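Local coordinates for hypothetical protein Paer03002360 (Pseudomonas aeruginosa, PDB 2ERV) that removes the 3-O-linked primary acyl chain from lipid A of lipopolysaccharide as a beta-barrel hydrolase of the bacterial outer membrane, at residues L98-S101 / L102-E105. Numbering follows the deposited sequence.
Sequences LGSS and LNFE
The carboxamide of Asn103 is covered on one face, at its nitrogen, by the Leu98 methyl CD1, 3.8 Å from ND2, while Ser100 OG lies over the other face, 4.0 Å from CG. Leucine, being apolar, can lie there without competing for the N-H groups. Two backbone carbonyls meet the amide nitrogen, both displaced somewhat toward the serine side. Asn103 ND2 donates to Ser100 O at 2.9 Å, a bent bond whose donor sits above the carbonyl plane, 47° out of it. A weak second bond of 3.3 Å joins Asn103 ND2 to Ser101 O. Asparagine suits this buried place because one short side chain can supply both N-H groups to a turning backbone. The turn leads from the small hairpin 92-93/96-97 into strand 102-114 of the transmembrane beta-barrel, beside strand 75-88. Gly99 takes a backbone bend where a CB would press on the carbonyl oxygen of Leu98. Ser100 then reaches forward: with OG between its own N and carbonyl carbon (chi1 63°), the short side chain donates to Leu102 O across 2.6 Å. Ser100 OG is also hydrogen-bonded to ND2 of Asn129, a residue critical for activity, thereby tying the strand entrance to the loop just beyond the catalytic Ser128. Ser101, equally short, has OG anti to N (chi1 161°) and directs its hydroxyl instead to Phe88 O on the adjacent strand.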
# COMPACT_ATOMS: atom_id res chain seq x y z
N LEU A 98 12.71 7.75 -11.09
CA LEU A 98 13.04 6.80 -10.03
C LEU A 98 14.44 6.20 -10.14
O LEU A 98 14.95 5.63 -9.16
CB LEU A 98 12.03 5.67 -10.04
CG LEU A 98 10.56 6.05 -9.88
CD1 LEU A 98 9.75 4.79 -9.91
CD2 LEU A 98 10.44 6.75 -8.53
N GLY A 99 15.04 6.27 -11.33
CA GLY A 99 16.38 5.69 -11.54
C GLY A 99 16.33 4.23 -11.90
O GLY A 99 16.94 3.79 -12.89
N SER A 100 15.60 3.47 -11.10
CA SER A 100 15.42 2.04 -11.31
C SER A 100 13.93 1.67 -11.40
O SER A 100 13.09 2.35 -10.81
CB SER A 100 16.08 1.26 -10.17
OG SER A 100 15.48 1.54 -8.91
N SER A 101 13.65 0.59 -12.12
CA SER A 101 12.35 -0.08 -12.18
C SER A 101 12.07 -0.74 -10.84
O SER A 101 10.95 -0.64 -10.31
CB SER A 101 12.36 -1.18 -13.26
OG SER A 101 11.26 -2.10 -12.99
N LEU A 102 13.07 -1.40 -10.27
CA LEU A 102 12.94 -2.06 -8.98
C LEU A 102 13.12 -1.09 -7.81
O LEU A 102 14.07 -0.28 -7.79
CB LEU A 102 13.95 -3.20 -8.82
CG LEU A 102 14.10 -4.25 -9.92
CD1 LEU A 102 15.18 -5.25 -9.45
CD2 LEU A 102 12.78 -4.95 -10.14
N ASN A 103 12.20 -1.20 -6.83
CA ASN A 103 12.15 -0.23 -5.74
C ASN A 103 11.60 -0.91 -4.50
O ASN A 103 10.90 -1.92 -4.61
CB ASN A 103 11.25 0.97 -6.10
CG ASN A 103 11.92 1.96 -7.04
OD1 ASN A 103 12.70 2.80 -6.60
ND2 ASN A 103 11.63 1.86 -8.34
N PHE A 104 11.89 -0.33 -3.33
CA PHE A 104 11.27 -0.79 -2.09
C PHE A 104 9.90 -0.11 -2.00
O PHE A 104 9.68 0.90 -2.64
CB PHE A 104 12.11 -0.41 -0.87
CG PHE A 104 13.52 -0.99 -0.87
CD1 PHE A 104 13.76 -2.23 -0.30
CD2 PHE A 104 14.58 -0.27 -1.41
CE1 PHE A 104 15.06 -2.78 -0.30
CE2 PHE A 104 15.90 -0.81 -1.39
CZ PHE A 104 16.11 -2.08 -0.84
N GLU A 105 9.01 -0.69 -1.22
CA GLU A 105 7.70 -0.12 -0.93
C GLU A 105 7.64 0.02 0.57
O GLU A 105 7.72 -0.99 1.23
CB GLU A 105 6.60 -1.11 -1.32
CG GLU A 105 5.17 -0.60 -1.07
CD GLU A 105 4.11 -1.61 -1.48
OE1 GLU A 105 4.18 -2.77 -0.98
OE2 GLU A 105 3.21 -1.27 -2.34